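Local coordinates for succinate-semialdehyde dehydrogenase (Synechococcus sp., PDB 4ITA), which oxidises succinic semialdehyde, probably to succinate with NADP+ taking up the hydride, as a dimeric member of the aldehyde dehydrogenase family, at residues T205-E210 / L228-G233; N260-I265 / E361-V366; A56-E61 / V92-A97; I8-G13 / I303-T308. One frame throughout, in Å; residues are numbered along the deposited sequence.

From the N terminus, residues 8-13 in the loop of the hairpin 6-8/15-18 open contact 4, which closes only at 303-308, just before helix 309-325. Contacts 3 and 1 are nested within that long loop. Contact 3 closes first, pairing helix 46-62 with helix 79-103, and contact 1 follows, joining strands 201-207 and 227-230 of one beta-alpha-beta unit beside NADPH. Contact 2 starts inside the loop at 260-265 and ends beyond it at 361-366, crossing contact 4. It meets contact 4 through Asn260 and Gln262, and contact 1 through Glu361 and Gly233. Contacts 1 and 2 thus both line the cofactor pocket, while contact 3 lies apart among helices.

Contact 1: residues T205-E210 / L228-G233. With NDP (NADPH dihydro-nicotinamide-adenine-dinucleotide phosphate), chain C; EDO (1,2-ethanediol), chain M.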
# COMPACT_ATOMS: atom_id res chain seq x y z
N THR A 205 0.27 9.02 5.45
CA THR A 205 0.49 9.45 4.08
C THR A 205 1.44 10.64 4.08
O THR A 205 1.39 11.51 4.97
CB THR A 205 -0.86 9.78 3.40
OG1 THR A 205 -0.66 10.00 2.00
CG2 THR A 205 -1.54 10.99 4.02
N LEU A 206 2.35 10.67 3.12
CA LEU A 206 3.29 11.79 3.02
C LEU A 206 3.43 12.24 1.58
O LEU A 206 3.58 11.41 0.67
CB LEU A 206 4.66 11.42 3.59
CG LEU A 206 5.73 12.51 3.60
CD1 LEU A 206 6.65 12.38 4.81
CD2 LEU A 206 6.59 12.50 2.32
N THR A 207 3.37 13.55 1.39
CA THR A 207 3.74 14.20 0.15
C THR A 207 4.96 15.06 0.46
O THR A 207 4.94 15.85 1.41
CB THR A 207 2.58 15.05 -0.40
OG1 THR A 207 1.46 14.19 -0.65
CG2 THR A 207 2.99 15.75 -1.69
N GLY A 208 6.04 14.88 -0.29
CA GLY A 208 7.29 15.53 0.06
C GLY A 208 8.48 14.94 -0.65
O GLY A 208 8.35 14.29 -1.69
N SER A 209 9.66 15.17 -0.09
CA SER A 209 10.91 14.69 -0.67
C SER A 209 11.21 13.26 -0.25
O SER A 209 10.62 12.74 0.71
CB SER A 209 12.05 15.59 -0.23
OG SER A 209 12.37 15.33 1.13
N GLU A 210 12.15 12.64 -0.94
CA GLU A 210 12.52 11.26 -0.63
C GLU A 210 13.01 11.03 0.81
O GLU A 210 12.59 10.05 1.42
CB GLU A 210 13.53 10.71 -1.63
CG GLU A 210 13.80 9.24 -1.40
CD GLU A 210 14.64 8.61 -2.48
OE1 GLU A 210 14.61 9.11 -3.63
OE2 GLU A 210 15.34 7.62 -2.18
N LEU A 228 1.16 5.74 1.98
CA LEU A 228 1.07 6.21 0.61
C LEU A 228 2.12 7.31 0.52
O LEU A 228 2.16 8.18 1.39
CB LEU A 228 -0.33 6.76 0.33
CG LEU A 228 -0.65 7.15 -1.12
CD1 LEU A 228 -2.14 7.08 -1.40
CD2 LEU A 228 -0.16 8.54 -1.45
N LEU A 229 2.98 7.25 -0.49
CA LEU A 229 4.02 8.26 -0.68
C LEU A 229 3.90 8.94 -2.03
O LEU A 229 3.90 8.27 -3.07
CB LEU A 229 5.42 7.63 -0.57
CG LEU A 229 5.83 7.02 0.77
CD1 LEU A 229 7.28 6.57 0.70
CD2 LEU A 229 5.66 8.02 1.90
N GLU A 230 3.78 10.26 -2.00
CA GLU A 230 3.74 11.09 -3.19
C GLU A 230 5.00 11.95 -3.17
O GLU A 230 5.06 12.95 -2.46
CB GLU A 230 2.49 11.97 -3.17
CG GLU A 230 1.15 11.22 -3.26
CD GLU A 230 0.70 10.94 -4.69
OE1 GLU A 230 1.40 11.36 -5.64
OE2 GLU A 230 -0.36 10.29 -4.86
N LEU A 231 6.02 11.55 -3.91
CA LEU A 231 7.31 12.22 -3.83
C LEU A 231 7.60 13.02 -5.10
O LEU A 231 6.70 13.26 -5.91
CB LEU A 231 8.43 11.23 -3.49
CG LEU A 231 8.10 10.30 -2.31
CD1 LEU A 231 9.26 9.34 -2.08
CD2 LEU A 231 7.77 11.08 -1.01
N GLY A 232 8.85 13.45 -5.25
CA GLY A 232 9.20 14.34 -6.34
C GLY A 232 9.36 13.67 -7.69
O GLY A 232 9.25 12.45 -7.82
N GLY A 233 9.62 14.49 -8.70
CA GLY A 233 9.84 13.96 -10.03
C GLY A 233 10.83 14.78 -10.82
O GLY A 233 11.23 15.88 -10.42
PA NDP C . 10.38 18.03 2.55
O1A NDP C . 10.36 16.54 2.35
O2A NDP C . 11.61 18.70 3.10
O5B NDP C . 9.16 18.43 3.50
C5B NDP C . 7.83 17.93 3.29
C4B NDP C . 7.14 17.64 4.62
O4B NDP C . 7.83 16.57 5.27
C3B NDP C . 7.19 18.81 5.60
O3B NDP C . 6.02 18.76 6.43
C2B NDP C . 8.41 18.48 6.44
O2B NDP C . 8.38 19.07 7.73
C1B NDP C . 8.24 17.00 6.57
N9A NDP C . 9.48 16.25 6.86
C8A NDP C . 10.72 16.47 6.40
N7A NDP C . 11.57 15.53 6.88
C5A NDP C . 10.85 14.69 7.64
C6A NDP C . 11.11 13.48 8.44
N6A NDP C . 12.35 12.97 8.52
N1A NDP C . 10.06 12.92 9.08
C2A NDP C . 8.82 13.42 9.01
N3A NDP C . 8.51 14.52 8.30
C4A NDP C . 9.47 15.17 7.62
O3 NDP C . 9.94 18.61 1.09
PN NDP C . 10.33 19.95 0.26
O1N NDP C . 11.80 20.28 0.38
O2N NDP C . 9.29 20.99 0.57
O5D NDP C . 10.09 19.44 -1.25
C5D NDP C . 8.78 19.11 -1.69
C4D NDP C . 8.81 17.75 -2.38
O4D NDP C . 7.47 17.23 -2.47
C3D NDP C . 9.32 17.82 -3.81
O3D NDP C . 10.20 16.72 -4.07
C2D NDP C . 8.03 17.75 -4.60
O2D NDP C . 8.28 17.30 -5.93
C1D NDP C . 7.23 16.75 -3.79
N1N NDP C . 5.81 16.83 -4.15
C2N NDP C . 5.10 15.71 -4.40
C3N NDP C . 3.94 15.78 -5.17
C7N NDP C . 3.11 14.56 -5.45
O7N NDP C . 1.90 14.64 -5.31
N7N NDP C . 3.71 13.43 -5.83
C4N NDP C . 3.48 17.09 -5.77
C5N NDP C . 4.05 18.20 -5.01
C6N NDP C . 5.19 18.02 -4.23
P2B NDP C . 9.23 20.39 8.08
O1X NDP C . 8.91 20.61 9.53
O2X NDP C . 10.69 20.05 7.85
O3X NDP C . 8.75 21.51 7.20
C1 EDO M . 12.45 14.17 -4.63
O1 EDO M . 11.68 13.13 -4.03
C2 EDO M . 13.91 14.00 -4.23
O2 EDO M . 14.06 14.10 -2.81
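Leu206 and Thr207 pair with Leu229 and Glu230 across two adjacent parallel strands of a beta-alpha-beta unit in the Rossmann-type cofactor domain, with helix 210-222 as its connection. The ladder is the tight part. Leu206 N bonds to Leu228 O at 3.0 Å, and Leu206 O receives Glu230 N at 2.9 Å in a nearly straight bond (175°). Gly208 N carries the pairing one step past the strand end, onto Glu230 O. On the apolar face Leu206 CB rests 3.9 Å from Leu229 CD2, while the side chains of Leu206 and Leu231 cross at about a right angle; Leu216 and Ala217 of helix 210-222 cover this layer. On the other face Thr207 and Glu230 lie side by side toward the nicotinamide, Thr207 under its ring and Glu230 beside its carboxamide. Thr207 CG2, anti to its backbone N, comes within 3.4 Å of NDP C2N. A bend at chi2 (-87°) brings Glu230 OE1 to 3.1 Å from NDP N7N, and Leu231 O takes a second bond from that nitrogen, so the carboxamide is likely to be fixed in rotation. A side chain would be crowded by the cofactor at Gly208 and would clash with it at Gly232. Beyond Gly208 the contact is looser and partly open to solvent: an ethanediol joins Glu210 N to Gly232 N, and the Glu210 carboxylate turns to Arg432. Ile224 of the second subunit packs against Glu210 and Leu231. At the N-cap of helix 210-222, Ser209 N and OG both bind one diphosphate oxygen, NDP O1A lying 2.6 Å from Ser209 OG.

Contact 2: residues N260-I265 / E361-V366; sequences NGQSCI and ELFAPV. With NDP (NADPH dihydro-nicotinamide-adenine-dinucleotide phosphate), chain C; EDO (1,2-ethanediol), chain I; EDO (1,2-ethanediol), chain O.
Gln262 lies across the ring of Phe363 where two irregular loops of the aldehyde dehydrogenase fold meet, one bearing the family's NGQ-x-C sequence. A chi1 of -148° turns Phe363 toward residues 260-265, crossing Gln262 at about a right angle. Gln262 CB sits 4.0 Å from the centroid of the Phe363 ring, a CH-pi contact over the face. With CG anti to its carbonyl carbon and the chain extended, Gln262 carries its amide away from the ring, where OE1 accepts from Ala307 N. The opposite face receives the nicotinamide ribose and an ethanediol, Phe363 CE1 lying 3.4 Å from NDP C2D. An alanine in place of Phe363 would probably open a gap between Gln262 and this ribose and lose the CH-pi contact. Gly261 packs so closely on Ala364 and Pro365 that a side chain would clash. Glu361 is stretched out (chi1 179°), and its carboxylate takes both ribose hydroxyls: OE1 is 2.6 Å from NDP O3D and OE2 2.8 Å from NDP O2D. Lys268 pairs with OE2 as well. Cys264, probably the nucleophile by family resemblance, has SG between backbone N and carbonyl carbon (chi1 55°), and Cys264 SG is covalently bonded to NDP C4N at 1.9 Å.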
# COMPACT_ATOMS: atom_id res chain seq x y z
N ASN A 260 6.29 29.01 -9.38
CA ASN A 260 7.70 29.39 -9.34
C ASN A 260 8.64 28.19 -9.55
O ASN A 260 9.74 28.14 -9.01
CB ASN A 260 8.02 30.14 -8.04
CG ASN A 260 7.06 31.29 -7.79
OD1 ASN A 260 6.58 31.92 -8.74
ND2 ASN A 260 6.76 31.57 -6.53
N GLY A 261 8.15 27.24 -10.35
CA GLY A 261 8.89 26.04 -10.66
C GLY A 261 8.76 24.93 -9.65
O GLY A 261 9.21 23.81 -9.89
N GLN A 262 8.14 25.22 -8.51
CA GLN A 262 8.13 24.29 -7.38
C GLN A 262 6.94 23.34 -7.43
O GLN A 262 6.04 23.37 -6.59
CB GLN A 262 8.15 25.07 -6.06
CG GLN A 262 9.38 25.98 -5.96
CD GLN A 262 9.20 27.14 -5.00
OE1 GLN A 262 10.07 27.42 -4.18
NE2 GLN A 262 8.06 27.83 -5.11
N SER A 263 6.95 22.48 -8.44
CA SER A 263 5.91 21.47 -8.57
C SER A 263 6.53 20.13 -8.87
O SER A 263 7.46 20.01 -9.67
CB SER A 263 4.92 21.81 -9.67
OG SER A 263 4.00 20.74 -9.81
N CYS A 264 5.98 19.10 -8.24
CA CYS A 264 6.41 17.74 -8.49
C CYS A 264 6.21 17.30 -9.94
O CYS A 264 6.95 16.46 -10.43
CB CYS A 264 5.66 16.80 -7.54
SG CYS A 264 3.85 16.95 -7.63
N ILE A 265 5.20 17.87 -10.60
CA ILE A 265 4.89 17.54 -11.99
C ILE A 265 5.21 18.70 -12.94
O ILE A 265 4.63 18.79 -14.03
CB ILE A 265 3.41 17.10 -12.19
CG1 ILE A 265 2.45 18.11 -11.55
CG2 ILE A 265 3.18 15.69 -11.64
CD1 ILE A 265 0.97 17.86 -11.85
N GLU A 361 16.18 16.45 -8.88
CA GLU A 361 15.01 17.28 -9.09
C GLU A 361 15.38 18.75 -8.99
O GLU A 361 16.01 19.17 -8.01
CB GLU A 361 13.92 16.96 -8.06
CG GLU A 361 12.68 17.84 -8.22
CD GLU A 361 11.53 17.44 -7.31
OE1 GLU A 361 11.79 17.13 -6.13
OE2 GLU A 361 10.37 17.47 -7.77
N LEU A 362 14.99 19.52 -10.00
CA LEU A 362 15.21 20.96 -9.99
C LEU A 362 13.91 21.65 -9.60
O LEU A 362 13.00 21.80 -10.41
CB LEU A 362 15.72 21.44 -11.35
CG LEU A 362 17.04 20.84 -11.84
CD1 LEU A 362 17.51 21.56 -13.10
CD2 LEU A 362 18.12 20.89 -10.75
N PHE A 363 13.84 22.05 -8.33
CA PHE A 363 12.60 22.54 -7.73
C PHE A 363 12.62 24.06 -7.76
O PHE A 363 12.67 24.72 -6.73
CB PHE A 363 12.50 22.00 -6.29
CG PHE A 363 11.09 21.75 -5.83
CD1 PHE A 363 10.26 20.89 -6.53
CD2 PHE A 363 10.60 22.36 -4.69
CE1 PHE A 363 8.96 20.65 -6.09
CE2 PHE A 363 9.31 22.13 -4.24
CZ PHE A 363 8.50 21.27 -4.95
N ALA A 364 12.57 24.60 -8.97
CA ALA A 364 12.81 26.00 -9.27
C ALA A 364 12.60 26.12 -10.78
O ALA A 364 12.55 25.10 -11.46
CB ALA A 364 14.24 26.37 -8.89
N PRO A 365 12.48 27.35 -11.32
CA PRO A 365 12.13 27.44 -12.74
C PRO A 365 13.33 27.27 -13.67
O PRO A 365 13.68 28.20 -14.42
CB PRO A 365 11.54 28.85 -12.86
CG PRO A 365 12.29 29.63 -11.81
CD PRO A 365 12.50 28.67 -10.66
N VAL A 366 13.94 26.09 -13.62
CA VAL A 366 15.18 25.82 -14.32
C VAL A 366 14.97 24.61 -15.23
O VAL A 366 14.78 23.49 -14.74
CB VAL A 366 16.34 25.53 -13.33
CG1 VAL A 366 17.65 25.23 -14.07
CG2 VAL A 366 16.51 26.70 -12.37
PA NDP C . 10.38 18.03 2.55
O1A NDP C . 10.36 16.54 2.35
O2A NDP C . 11.61 18.70 3.10
O5B NDP C . 9.16 18.43 3.50
C5B NDP C . 7.83 17.93 3.29
C4B NDP C . 7.14 17.64 4.62
O4B NDP C . 7.83 16.57 5.27
C3B NDP C . 7.19 18.81 5.60
O3B NDP C . 6.02 18.76 6.43
C2B NDP C . 8.41 18.48 6.44
O2B NDP C . 8.38 19.07 7.73
C1B NDP C . 8.24 17.00 6.57
N9A NDP C . 9.48 16.25 6.86
C8A NDP C . 10.72 16.47 6.40
N7A NDP C . 11.57 15.53 6.88
C5A NDP C . 10.85 14.69 7.64
C6A NDP C . 11.11 13.48 8.44
N6A NDP C . 12.35 12.97 8.52
N1A NDP C . 10.06 12.92 9.08
C2A NDP C . 8.82 13.42 9.01
N3A NDP C . 8.51 14.52 8.30
C4A NDP C . 9.47 15.17 7.62
O3 NDP C . 9.94 18.61 1.09
PN NDP C . 10.33 19.95 0.26
O1N NDP C . 11.80 20.28 0.38
O2N NDP C . 9.29 20.99 0.57
O5D NDP C . 10.09 19.44 -1.25
C5D NDP C . 8.78 19.11 -1.69
C4D NDP C . 8.81 17.75 -2.38
O4D NDP C . 7.47 17.23 -2.47
C3D NDP C . 9.32 17.82 -3.81
O3D NDP C . 10.20 16.72 -4.07
C2D NDP C . 8.03 17.75 -4.60
O2D NDP C . 8.28 17.30 -5.93
C1D NDP C . 7.23 16.75 -3.79
N1N NDP C . 5.81 16.83 -4.15
C2N NDP C . 5.10 15.71 -4.40
C3N NDP C . 3.94 15.78 -5.17
C7N NDP C . 3.11 14.56 -5.45
O7N NDP C . 1.90 14.64 -5.31
N7N NDP C . 3.71 13.43 -5.83
C4N NDP C . 3.48 17.09 -5.77
C5N NDP C . 4.05 18.20 -5.01
C6N NDP C . 5.19 18.02 -4.23
P2B NDP C . 9.23 20.39 8.08
O1X NDP C . 8.91 20.61 9.53
O2X NDP C . 10.69 20.05 7.85
O3X NDP C . 8.75 21.51 7.20
C1 EDO I . 16.39 21.40 -4.50
O1 EDO I . 15.74 20.28 -5.13
C2 EDO I . 16.16 22.66 -5.34
O2 EDO I . 16.18 22.29 -6.72
C1 EDO O . 12.45 19.28 -3.58
O1 EDO O . 13.33 18.53 -4.43
C2 EDO O . 13.23 20.22 -2.67
O2 EDO O . 13.63 19.51 -1.49

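Contact 3: residues A56-E61 / V92-A97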
# COMPACT_ATOMS: atom_id res chain seq x y z
N ALA A 56 -17.44 23.07 3.44
CA ALA A 56 -16.02 23.41 3.30
C ALA A 56 -15.73 23.96 1.91
O ALA A 56 -15.04 24.98 1.77
CB ALA A 56 -15.14 22.20 3.60
N ALA A 57 -16.28 23.31 0.89
CA ALA A 57 -16.15 23.79 -0.49
C ALA A 57 -16.70 25.21 -0.62
O ALA A 57 -16.06 26.07 -1.22
CB ALA A 57 -16.85 22.86 -1.46
N ALA A 58 -17.88 25.46 -0.06
CA ALA A 58 -18.49 26.79 -0.16
C ALA A 58 -17.66 27.86 0.55
O ALA A 58 -17.57 29.00 0.07
CB ALA A 58 -19.92 26.77 0.37
N ILE A 59 -17.04 27.51 1.67
CA ILE A 59 -16.15 28.43 2.37
C ILE A 59 -14.94 28.78 1.49
O ILE A 59 -14.58 29.95 1.34
CB ILE A 59 -15.70 27.86 3.72
CG1 ILE A 59 -16.88 27.81 4.69
CG2 ILE A 59 -14.56 28.69 4.31
CD1 ILE A 59 -16.65 26.93 5.92
N LEU A 60 -14.32 27.76 0.91
CA LEU A 60 -13.20 27.97 -0.01
C LEU A 60 -13.58 28.81 -1.22
O LEU A 60 -12.82 29.67 -1.67
CB LEU A 60 -12.65 26.62 -0.47
CG LEU A 60 -11.84 25.85 0.58
CD1 LEU A 60 -11.84 24.37 0.26
CD2 LEU A 60 -10.41 26.38 0.65
N GLU A 61 -14.78 28.56 -1.76
CA GLU A 61 -15.28 29.29 -2.92
C GLU A 61 -15.59 30.75 -2.63
O GLU A 61 -15.41 31.62 -3.48
CB GLU A 61 -16.51 28.59 -3.50
CG GLU A 61 -16.19 27.26 -4.19
CD GLU A 61 -17.35 26.27 -4.20
OE1 GLU A 61 -18.44 26.61 -3.70
OE2 GLU A 61 -17.17 25.15 -4.71
N VAL A 92 -12.06 19.32 -5.12
CA VAL A 92 -11.87 17.94 -4.64
C VAL A 92 -12.82 17.64 -3.47
O VAL A 92 -13.25 16.50 -3.30
CB VAL A 92 -10.38 17.61 -4.32
CG1 VAL A 92 -9.87 18.42 -3.13
CG2 VAL A 92 -10.20 16.11 -4.11
N CYS A 93 -13.16 18.66 -2.67
CA CYS A 93 -14.18 18.49 -1.64
C CYS A 93 -15.50 18.08 -2.29
O CYS A 93 -16.15 17.12 -1.85
CB CYS A 93 -14.37 19.77 -0.84
SG CYS A 93 -13.00 20.14 0.28
N ARG A 94 -15.88 18.79 -3.34
CA ARG A 94 -17.14 18.49 -4.02
C ARG A 94 -17.09 17.12 -4.72
O ARG A 94 -18.08 16.39 -4.72
CB ARG A 94 -17.50 19.59 -5.02
CG ARG A 94 -17.85 20.89 -4.34
CD ARG A 94 -18.65 21.84 -5.22
NE ARG A 94 -18.95 23.07 -4.50
CZ ARG A 94 -19.93 23.19 -3.61
NH1 ARG A 94 -20.70 22.15 -3.34
NH2 ARG A 94 -20.13 24.35 -2.98
N TYR A 95 -15.94 16.77 -5.28
CA TYR A 95 -15.78 15.47 -5.93
C TYR A 95 -16.11 14.32 -4.98
O TYR A 95 -16.91 13.42 -5.31
CB TYR A 95 -14.37 15.31 -6.50
CG TYR A 95 -14.16 13.99 -7.19
CD1 TYR A 95 -14.60 13.79 -8.49
CD2 TYR A 95 -13.53 12.94 -6.54
CE1 TYR A 95 -14.42 12.58 -9.12
CE2 TYR A 95 -13.33 11.72 -7.17
CZ TYR A 95 -13.78 11.54 -8.46
OH TYR A 95 -13.58 10.33 -9.08
N TYR A 96 -15.52 14.33 -3.79
CA TYR A 96 -15.81 13.25 -2.84
C TYR A 96 -17.18 13.37 -2.18
O TYR A 96 -17.79 12.36 -1.85
CB TYR A 96 -14.65 13.06 -1.85
CG TYR A 96 -13.48 12.41 -2.55
CD1 TYR A 96 -13.57 11.11 -3.02
CD2 TYR A 96 -12.31 13.12 -2.80
CE1 TYR A 96 -12.51 10.50 -3.69
CE2 TYR A 96 -11.24 12.52 -3.46
CZ TYR A 96 -11.36 11.22 -3.90
OH TYR A 96 -10.31 10.63 -4.57
N ALA A 97 -17.68 14.59 -2.01
CA ALA A 97 -19.08 14.75 -1.60
C ALA A 97 -20.01 14.07 -2.62
O ALA A 97 -20.97 13.40 -2.24
CB ALA A 97 -19.42 16.21 -1.48
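Arg94 NE gives Glu61 OE2 a bond of 2.7 Å, the shortest polar link between helices 46-62 and 79-103. Its companion runs from Arg94 NH2 to Glu61 OE1 at 2.9 Å and is almost straight (175°). The guanidinium is therefore gripped side-on, one nitrogen to each oxygen, with the carboxylate nearly coplanar (22°) and Glu61 OE2 offering its syn lone pair. Arg94 is extended from CG to NE, which lets it meet the equally extended Glu61 tip to tip. Ala57 CB covers part of one guanidinium face and lies 3.6 Å from Arg94 CG. An alanine in place of Arg94 would probably leave the Glu61 carboxylate without its mate and remove the side chain that packs over Ala57 CB. Deeper in, Ala57 CB meets Cys93 CB at 4.0 Å, and Cys93 SG lies near Leu60 CD1. Phe140 of helix 137-149 touches both Leu60 and Cys93. The helices run antiparallel, their local axes 9.4 Å apart and inclined at 159°. The helix pair thus joins an apolar interior to an ion pair on its more exposed side, whose two parallel bonds would probably hold both charges flat against turning.

Contact 4: residues I8-G13 / I303-T308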
# COMPACT_ATOMS: atom_id res chain seq x y z
N ILE A 8 7.70 33.21 7.48
CA ILE A 8 8.75 34.08 6.98
C ILE A 8 8.42 34.40 5.53
O ILE A 8 8.43 33.51 4.67
CB ILE A 8 10.13 33.43 7.08
CG1 ILE A 8 10.43 33.05 8.53
CG2 ILE A 8 11.20 34.38 6.54
CD1 ILE A 8 11.71 32.26 8.73
N ASN A 9 8.09 35.66 5.27
CA ASN A 9 7.66 36.09 3.94
C ASN A 9 8.82 36.01 2.94
O ASN A 9 9.79 36.74 3.07
CB ASN A 9 7.12 37.52 4.02
CG ASN A 9 6.42 37.97 2.76
OD1 ASN A 9 6.76 37.54 1.65
ND2 ASN A 9 5.43 38.84 2.91
N PRO A 10 8.72 35.12 1.94
CA PRO A 10 9.85 34.92 1.03
C PRO A 10 10.06 36.08 0.05
O PRO A 10 11.12 36.13 -0.59
CB PRO A 10 9.47 33.65 0.27
CG PRO A 10 7.97 33.67 0.26
CD PRO A 10 7.59 34.22 1.62
N THR A 11 9.10 36.98 -0.07
CA THR A 11 9.26 38.15 -0.93
C THR A 11 10.16 39.20 -0.27
O THR A 11 10.90 39.91 -0.95
CB THR A 11 7.88 38.75 -1.31
OG1 THR A 11 7.15 37.76 -2.04
CG2 THR A 11 8.03 40.00 -2.17
N THR A 12 10.13 39.26 1.06
CA THR A 12 10.89 40.27 1.80
C THR A 12 11.98 39.67 2.68
O THR A 12 12.92 40.37 3.06
CB THR A 12 9.96 41.11 2.68
OG1 THR A 12 9.31 40.26 3.63
CG2 THR A 12 8.92 41.83 1.85
N GLY A 13 11.84 38.40 3.03
CA GLY A 13 12.75 37.77 3.97
C GLY A 13 12.38 38.05 5.42
O GLY A 13 13.07 37.61 6.34
N ILE A 303 6.45 35.12 -11.94
CA ILE A 303 7.41 34.43 -11.09
C ILE A 303 7.63 35.22 -9.80
O ILE A 303 8.16 36.33 -9.82
CB ILE A 303 8.79 34.31 -11.80
CG1 ILE A 303 8.66 33.69 -13.19
CG2 ILE A 303 9.78 33.53 -10.93
CD1 ILE A 303 8.18 32.26 -13.20
N GLY A 304 7.18 34.65 -8.68
CA GLY A 304 7.53 35.18 -7.37
C GLY A 304 8.83 34.58 -6.87
O GLY A 304 9.53 33.88 -7.61
N PRO A 305 9.17 34.82 -5.60
CA PRO A 305 10.39 34.24 -5.03
C PRO A 305 10.21 32.75 -4.79
O PRO A 305 9.07 32.28 -4.66
CB PRO A 305 10.50 34.96 -3.67
CG PRO A 305 9.06 35.20 -3.29
CD PRO A 305 8.35 35.51 -4.59
N LEU A 306 11.31 32.01 -4.72
CA LEU A 306 11.26 30.65 -4.20
C LEU A 306 10.84 30.69 -2.74
O LEU A 306 10.97 31.72 -2.08
CB LEU A 306 12.62 29.97 -4.36
CG LEU A 306 13.11 29.89 -5.81
CD1 LEU A 306 14.49 29.25 -5.85
CD2 LEU A 306 12.13 29.11 -6.68
N ALA A 307 10.36 29.57 -2.21
CA ALA A 307 9.68 29.62 -0.91
C ALA A 307 10.61 29.84 0.27
O ALA A 307 10.19 30.40 1.28
CB ALA A 307 8.86 28.39 -0.69
N THR A 308 11.85 29.36 0.18
CA THR A 308 12.76 29.42 1.32
C THR A 308 14.19 29.73 0.88
O THR A 308 14.55 29.53 -0.28
CB THR A 308 12.81 28.08 2.11
OG1 THR A 308 13.57 27.11 1.37
CG2 THR A 308 11.42 27.53 2.40
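Pro10 and Thr11 face Pro305 through a backbone that turns tightly: Pro10, with phi -73° and psi -13°, swings its carbonyl toward the second loop, and Thr11 has OG1 anti to its own carbonyl carbon (chi1 -62°), which carries that oxygen to the proline ring. As a result Pro10 O lies 3.4 Å from Pro305 CB, and Thr11 OG1 reaches 3.4 Å from Pro305 CG. The two proline rings cross obliquely, Pro10 CB meeting Pro305 CG at 3.9 Å. Pro10 CB also meets two carbonyl oxygens, 3.4 Å from Leu306 O and 3.5 Å from Ala307 O. No hydrogen bond joins the two segments directly, and the fit is one of van der Waals contact, proline carbons set against backbone oxygens and a hydroxyl. Tyr341 nevertheless bridges them, since its backbone bonds to those of both Pro10 and Leu306 while Pro10 also packs on it.

The shape of the first loop is fixed from within. Thr11 N donates to Asn9 OD1 at 3.0 Å, an Asx turn, while Asn9 O accepts from both Thr12 N and Gly13 N. The second loop is held by the side chain of Asn260, whose OD1 accepts from Gly304 N, and it ends at Thr308, whose OG1 caps Ile311 N. The contact thus docks the turn of a beta-hairpin, with its Asx turn at Asn9, formed by strands 6-8 and 15-18 near the N terminus, against the loop that leads into the N-cap of helix 309-325.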